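PDB 4GNR: ABC transporter substrate-binding protein-branched chain amino acid transport from Streptococcus pneumoniae, which binds isoleucine and probably hands branched-chain amino acids to the membrane components of an ABC importer. Local coordinates for residues A[10-18]-A[27-35]; A[77-88]-A[100-109]. All coordinates share one frame; numbering follows the deposited sequence. Where two conformers were deposited one is given.

In the fold
From the N terminus, strand 7-14 runs into a turn and helix 21-40 runs back along one face of the sheet, so that interaction 1 closes the first beta-alpha step of this parallel sheet. The chain then passes through strand 48-55 and helix 60-72 before interaction 2 opens at strand 78-80; helix 85-97 carries it over to strand 102-104, which lies alongside. The two contacts follow in series, neither nested nor crossing. They meet in space because strands 7-14 and 78-80 are neighbours, and because probable hydrogen bonds join Glu15 to Thr84 and Glu27 to Ser106. Through these bonds interaction 1 adjoins the isoleucine-binding loops that interaction 2 brings together.

Interaction 1 (A[10-18]-A[27-35]); sequences IGFNFEESG and EQKGAQLAV
Phe14 turns one face of its ring to the first residues of segment 27-35, within helix 21-40, where Glu27 and Gln28 lie over it. This is the first strand and helix of a beta-alpha-beta unit in the periplasmic-binding-protein fold, and the two run nearly antiparallel. Glu27 CB makes a CH-pi contact, 3.9 Å from the centroid of the Phe14 ring, and Gln28 N sits above the same face, both displaced toward the rim. Beyond CB, the Glu27 carboxylate stands almost upright to the ring (planes 87° apart), with OE1 3.5 Å from Phe14 CE1, while its OE2 is probably hydrogen-bonded to Ser106 OG.

Ala31 CB fills the angle between the two aromatic side chains. Ala31 CB lies at the edge of the Phe14 ring, 4.1 Å from its CE2, and meets Phe12 CZ obliquely at 3.6 Å. Val35 CG2 comes to the edge of the Phe12 ring near its plane, and Gln32, bent at its second torsion, brings OE1 to 3.7 Å from Phe12 CE2; Gln32 NE2 is held by Asp36.

Glu16 closes the inverse gamma turn centred on Glu15, and its carboxylate stacks on the Gln28 amide with the planes 20° apart. Gln28 CG is anti to its backbone N (chi1 176°), and the extended chain beyond it carries the amide across Glu16. The stacked geometry is poor for a hydrogen bond between them; Gln28 NE2 instead donates to Asp53. On the other branch of the amide, a water donates to Gln28 OE1 at 2.8 Å and, weakly, to Glu16 O at 3.5 Å.

Interaction 2 (A[77-88]-A[100-109]); sequences SAVVGPATSGAT and VPLISPSATQ. With ILE (isoleucine), chain B.
Ser104 OG donates to Pro82 O at 2.7 Å from within the plane of that carbonyl, and Val79 N likewise approaches Pro101 O in the carbonyl plane; Gly81 N reaches Ile103 O from a direction tilted 23° out of it. On one face of the paired strands Val79 CG1 packs against Leu102 CD1 (3.8 Å), and on the other the Val80 and Ile103 side chains run abreast, CG2 against CG2. Ile103 N, bonded to Val79 O at 2.9 Å, completes the parallel pairing.

These strands and the helix between them form a beta-alpha-beta crossover, whose C-terminal strand ends lead into the isoleucine pocket. Ser104 OG also accepts from Ser106 N (an ST turn) and from Ala107 N (an ST motif). Ser85 OG is held beside its own backbone N (chi1 -72°), from where it gives its proton to isoleucine OXT at 2.6 Å and accepts from Gln109 N. Thr108 N adds a nearly straight bond to OXT (166°), and Ser85 N grips the other carboxylate oxygen. Isoleucine N donates to Ser106 O and, at 2.8 Å, to Thr108 OG1, which is also bonded to Asp126.

Interaction 1 (A[10-18]-A[27-35])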
# COMPACT_ATOMS: atom_id res chain seq x y z
N ILE A 10 19.59 7.92 -5.96
CA ILE A 10 18.45 7.34 -5.22
C ILE A 10 18.01 6.04 -5.90
O ILE A 10 17.73 6.03 -7.11
CB ILE A 10 17.24 8.32 -5.17
CG1 ILE A 10 17.65 9.62 -4.48
CG2 ILE A 10 16.04 7.64 -4.45
CD1 ILE A 10 18.17 9.43 -3.09
N GLY A 11 17.94 4.94 -5.13
CA GLY A 11 17.49 3.70 -5.72
C GLY A 11 15.99 3.50 -5.54
O GLY A 11 15.42 3.95 -4.54
N PHE A 12 15.38 2.87 -6.53
CA PHE A 12 14.02 2.37 -6.41
C PHE A 12 14.14 0.83 -6.36
O PHE A 12 14.88 0.23 -7.16
CB PHE A 12 13.08 2.70 -7.57
CG PHE A 12 12.81 4.17 -7.84
CD1 PHE A 12 13.11 5.18 -6.94
CD2 PHE A 12 12.12 4.50 -9.00
CE1 PHE A 12 12.79 6.50 -7.23
CE2 PHE A 12 11.77 5.80 -9.29
CZ PHE A 12 12.12 6.81 -8.41
N ASN A 13 13.38 0.21 -5.46
CA ASN A 13 13.33 -1.27 -5.34
C ASN A 13 11.84 -1.61 -5.34
O ASN A 13 11.21 -1.62 -4.28
CB ASN A 13 14.01 -1.70 -4.06
CG ASN A 13 14.05 -3.20 -3.87
OD1 ASN A 13 13.40 -3.95 -4.61
ND2 ASN A 13 14.80 -3.66 -2.87
N PHE A 14 11.27 -1.82 -6.53
CA PHE A 14 9.83 -1.98 -6.65
C PHE A 14 9.43 -3.27 -7.34
O PHE A 14 10.12 -3.79 -8.22
CB PHE A 14 9.19 -0.79 -7.42
CG PHE A 14 9.21 0.53 -6.69
CD1 PHE A 14 8.70 0.67 -5.40
CD2 PHE A 14 9.61 1.69 -7.37
CE1 PHE A 14 8.65 1.93 -4.78
CE2 PHE A 14 9.55 2.92 -6.75
CZ PHE A 14 9.08 3.05 -5.46
N GLU A 15 8.22 -3.71 -6.98
CA GLU A 15 7.55 -4.89 -7.55
C GLU A 15 6.97 -4.45 -8.92
O GLU A 15 5.79 -4.12 -9.04
CB GLU A 15 6.44 -5.34 -6.63
CG GLU A 15 6.84 -5.82 -5.20
CD GLU A 15 7.05 -4.75 -4.12
OE1 GLU A 15 7.43 -3.61 -4.42
OE2 GLU A 15 6.86 -5.12 -2.94
N GLU A 16 7.82 -4.40 -9.93
CA GLU A 16 7.46 -3.91 -11.26
C GLU A 16 6.94 -5.00 -12.19
O GLU A 16 6.33 -4.71 -13.22
CB GLU A 16 8.61 -3.09 -11.88
CG GLU A 16 8.89 -1.84 -11.06
CD GLU A 16 10.19 -1.12 -11.38
OE1 GLU A 16 10.99 -1.57 -12.23
OE2 GLU A 16 10.41 -0.07 -10.69
N SER A 17 7.22 -6.25 -11.84
CA SER A 17 6.72 -7.43 -12.55
C SER A 17 6.37 -8.46 -11.47
O SER A 17 6.74 -8.30 -10.31
CB SER A 17 7.73 -7.99 -13.53
OG SER A 17 8.88 -8.47 -12.87
N GLY A 18 5.65 -9.50 -11.87
CA GLY A 18 5.26 -10.54 -10.93
C GLY A 18 3.87 -10.31 -10.34
O GLY A 18 3.14 -9.43 -10.75
N GLU A 27 3.87 2.66 -7.76
CA GLU A 27 4.87 3.37 -6.96
C GLU A 27 6.01 3.89 -7.83
O GLU A 27 6.48 5.01 -7.64
CB GLU A 27 5.34 2.51 -5.79
CG GLU A 27 4.18 2.25 -4.85
CD GLU A 27 4.51 1.69 -3.51
OE1 GLU A 27 5.65 1.60 -3.05
OE2 GLU A 27 3.45 1.32 -2.84
N GLN A 28 6.45 3.08 -8.79
CA GLN A 28 7.47 3.51 -9.74
C GLN A 28 7.00 4.81 -10.44
O GLN A 28 7.76 5.78 -10.57
CB GLN A 28 7.70 2.39 -10.77
CG GLN A 28 8.67 2.73 -11.88
CD GLN A 28 8.62 1.66 -12.97
OE1 GLN A 28 7.56 1.11 -13.30
NE2 GLN A 28 9.76 1.38 -13.55
N LYS A 29 5.76 4.80 -10.92
CA LYS A 29 5.22 5.97 -11.63
C LYS A 29 5.12 7.19 -10.72
O LYS A 29 5.46 8.31 -11.13
CB LYS A 29 3.88 5.66 -12.29
CG LYS A 29 4.02 4.74 -13.51
CD LYS A 29 2.68 4.35 -14.13
CE LYS A 29 2.83 3.31 -15.23
NZ LYS A 29 1.52 2.75 -15.65
N GLY A 30 4.59 7.01 -9.51
CA GLY A 30 4.47 8.16 -8.61
C GLY A 30 5.85 8.71 -8.18
O GLY A 30 6.06 9.92 -8.13
N ALA A 31 6.76 7.79 -7.85
CA ALA A 31 8.11 8.18 -7.44
C ALA A 31 8.85 8.90 -8.58
O ALA A 31 9.51 9.91 -8.36
CB ALA A 31 8.88 6.96 -6.96
N GLN A 32 8.75 8.34 -9.78
CA GLN A 32 9.46 8.95 -10.92
C GLN A 32 8.89 10.34 -11.23
O GLN A 32 9.63 11.25 -11.63
CB GLN A 32 9.41 8.05 -12.15
CG GLN A 32 10.31 8.57 -13.27
CD GLN A 32 11.79 8.50 -12.93
OE1 GLN A 32 12.31 7.43 -12.60
NE2 GLN A 32 12.49 9.62 -13.07
N LEU A 33 7.56 10.51 -11.09
CA LEU A 33 6.95 11.82 -11.32
C LEU A 33 7.56 12.84 -10.34
O LEU A 33 7.92 13.96 -10.74
CB LEU A 33 5.44 11.74 -11.14
CG LEU A 33 4.67 13.05 -11.32
CD1 LEU A 33 4.84 13.59 -12.73
CD2 LEU A 33 3.21 12.84 -10.94
N ALA A 34 7.66 12.47 -9.07
CA ALA A 34 8.26 13.37 -8.08
C ALA A 34 9.71 13.70 -8.46
O ALA A 34 10.11 14.87 -8.40
CB ALA A 34 8.19 12.75 -6.70
N VAL A 35 10.50 12.68 -8.81
CA VAL A 35 11.90 12.93 -9.20
C VAL A 35 11.96 13.92 -10.38
O VAL A 35 12.75 14.85 -10.39
CB VAL A 35 12.64 11.63 -9.54
CG1 VAL A 35 13.96 11.95 -10.19
CG2 VAL A 35 12.82 10.80 -8.28
O HOH W 1 6.63 -1.38 -14.11

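Interaction 2 (A[77-88]-A[100-109])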
# COMPACT_ATOMS: atom_id res chain seq x y z
N SER A 77 22.32 6.60 -2.11
CA SER A 77 22.25 7.27 -0.79
C SER A 77 20.97 7.00 -0.01
O SER A 77 20.94 7.25 1.20
CB SER A 77 22.43 8.77 -0.95
OG SER A 77 23.73 9.06 -1.45
N ALA A 78 19.93 6.51 -0.69
CA ALA A 78 18.64 6.18 -0.08
C ALA A 78 17.92 5.24 -1.04
O ALA A 78 18.20 5.27 -2.24
CB ALA A 78 17.81 7.44 0.12
N VAL A 79 17.00 4.44 -0.50
CA VAL A 79 16.20 3.52 -1.31
C VAL A 79 14.71 3.78 -1.03
O VAL A 79 14.32 3.93 0.13
CB VAL A 79 16.53 2.05 -0.98
CG1 VAL A 79 15.63 1.08 -1.76
CG2 VAL A 79 18.00 1.74 -1.26
N VAL A 80 13.93 3.84 -2.11
CA VAL A 80 12.46 3.95 -2.04
C VAL A 80 11.91 2.61 -2.53
O VAL A 80 12.28 2.14 -3.62
CB VAL A 80 11.92 5.12 -2.85
CG1 VAL A 80 10.42 5.25 -2.65
CG2 VAL A 80 12.62 6.41 -2.49
N GLY A 81 10.99 2.03 -1.76
CA GLY A 81 10.48 0.70 -2.01
C GLY A 81 11.30 -0.32 -1.21
O GLY A 81 12.42 -0.01 -0.78
N PRO A 82 10.81 -1.56 -1.08
CA PRO A 82 9.62 -2.11 -1.73
C PRO A 82 8.26 -1.60 -1.29
O PRO A 82 8.12 -0.89 -0.28
CB PRO A 82 9.71 -3.63 -1.41
CG PRO A 82 11.19 -3.86 -1.17
CD PRO A 82 11.62 -2.62 -0.45
N ALA A 83 7.26 -1.98 -2.07
CA ALA A 83 5.88 -1.62 -1.78
C ALA A 83 5.22 -2.52 -0.72
O ALA A 83 4.36 -2.07 0.04
CB ALA A 83 5.04 -1.71 -3.07
N THR A 84 5.58 -3.80 -0.73
CA THR A 84 4.89 -4.80 0.08
C THR A 84 5.71 -5.24 1.28
O THR A 84 6.94 -5.07 1.33
CB THR A 84 4.42 -5.99 -0.79
OG1 THR A 84 5.56 -6.71 -1.27
CG2 THR A 84 3.52 -5.53 -1.94
N SER A 85 5.02 -5.83 2.26
CA SER A 85 5.66 -6.13 3.53
C SER A 85 6.70 -7.23 3.49
O SER A 85 7.75 -7.09 4.10
CB SER A 85 4.60 -6.40 4.60
OG SER A 85 3.92 -5.21 4.98
N GLY A 86 6.41 -8.34 2.84
CA GLY A 86 7.38 -9.43 2.81
C GLY A 86 8.70 -8.97 2.19
O GLY A 86 9.80 -9.22 2.69
N ALA A 87 8.58 -8.28 1.05
CA ALA A 87 9.74 -7.77 0.34
C ALA A 87 10.50 -6.73 1.19
O ALA A 87 11.73 -6.74 1.22
CB ALA A 87 9.32 -7.21 -0.97
N THR A 88 9.76 -5.85 1.87
CA THR A 88 10.41 -4.83 2.71
C THR A 88 11.19 -5.48 3.86
O THR A 88 12.32 -5.12 4.14
CB THR A 88 9.37 -3.82 3.22
OG1 THR A 88 8.80 -3.11 2.12
CG2 THR A 88 10.01 -2.79 4.14
N VAL A 100 22.26 2.84 4.79
CA VAL A 100 21.44 3.55 3.83
C VAL A 100 19.97 3.48 4.26
O VAL A 100 19.44 2.40 4.44
CB VAL A 100 21.63 2.94 2.41
CG1 VAL A 100 20.66 3.60 1.43
CG2 VAL A 100 23.07 3.11 1.95
N PRO A 101 19.29 4.64 4.38
CA PRO A 101 17.89 4.58 4.75
C PRO A 101 17.03 4.05 3.59
O PRO A 101 17.24 4.38 2.43
CB PRO A 101 17.54 6.05 5.07
CG PRO A 101 18.50 6.84 4.21
CD PRO A 101 19.77 6.02 4.18
N LEU A 102 16.03 3.27 3.97
CA LEU A 102 15.06 2.69 3.06
C LEU A 102 13.68 3.10 3.55
O LEU A 102 13.36 2.92 4.73
CB LEU A 102 15.24 1.17 3.01
CG LEU A 102 14.36 0.41 1.99
CD1 LEU A 102 15.07 -0.83 1.47
CD2 LEU A 102 12.99 0.07 2.54
N ILE A 103 12.89 3.67 2.63
CA ILE A 103 11.53 4.04 2.95
C ILE A 103 10.58 3.23 2.09
O ILE A 103 10.65 3.26 0.85
CB ILE A 103 11.26 5.58 2.81
CG1 ILE A 103 9.81 5.90 3.19
CG2 ILE A 103 11.63 6.13 1.43
CD1 ILE A 103 9.59 7.39 3.46
N SER A 104 9.71 2.45 2.74
CA SER A 104 8.61 1.79 2.04
C SER A 104 7.40 2.71 2.12
O SER A 104 6.95 3.05 3.23
CB SER A 104 8.20 0.46 2.65
OG SER A 104 7.01 0.03 2.01
N PRO A 105 6.85 3.14 0.98
CA PRO A 105 5.67 3.99 1.06
C PRO A 105 4.44 3.32 1.68
O PRO A 105 3.58 4.00 2.21
CB PRO A 105 5.38 4.29 -0.44
CG PRO A 105 6.72 4.13 -1.14
CD PRO A 105 7.34 2.95 -0.40
N SER A 106 4.42 1.97 1.62
CA SER A 106 3.15 1.26 1.76
C SER A 106 3.16 -0.06 2.51
O SER A 106 2.10 -0.69 2.59
CB SER A 106 2.62 1.00 0.32
OG SER A 106 3.64 0.39 -0.48
N ALA A 107 4.28 -0.47 3.08
CA ALA A 107 4.33 -1.77 3.82
C ALA A 107 3.65 -1.57 5.18
O ALA A 107 4.15 -0.84 6.02
CB ALA A 107 5.76 -2.23 3.98
N THR A 108 2.53 -2.27 5.38
CA THR A 108 1.67 -2.09 6.54
C THR A 108 1.88 -3.08 7.68
O THR A 108 1.21 -2.98 8.72
CB THR A 108 0.19 -2.14 6.09
OG1 THR A 108 -0.02 -3.37 5.37
CG2 THR A 108 -0.19 -0.97 5.19
N GLN A 109 2.80 -4.02 7.55
CA GLN A 109 3.00 -5.02 8.61
C GLN A 109 3.28 -4.39 9.96
O GLN A 109 4.13 -3.52 10.10
CB GLN A 109 4.14 -5.97 8.22
CG GLN A 109 4.56 -6.99 9.27
CD GLN A 109 5.71 -7.87 8.75
OE1 GLN A 109 5.61 -8.42 7.65
NE2 GLN A 109 6.77 -8.04 9.57
N ILE B . 0.06 -2.88 2.57
CA ILE B . 0.39 -4.06 1.73
C ILE B . 1.67 -4.71 2.25
O ILE B . 2.09 -5.74 1.68
CB ILE B . 0.32 -3.78 0.20
CG1 ILE B . 1.04 -2.50 -0.16
CG2 ILE B . -1.19 -3.68 -0.42
CD1 ILE B . 1.06 -2.24 -1.65
OXT ILE B . 2.21 -4.19 3.25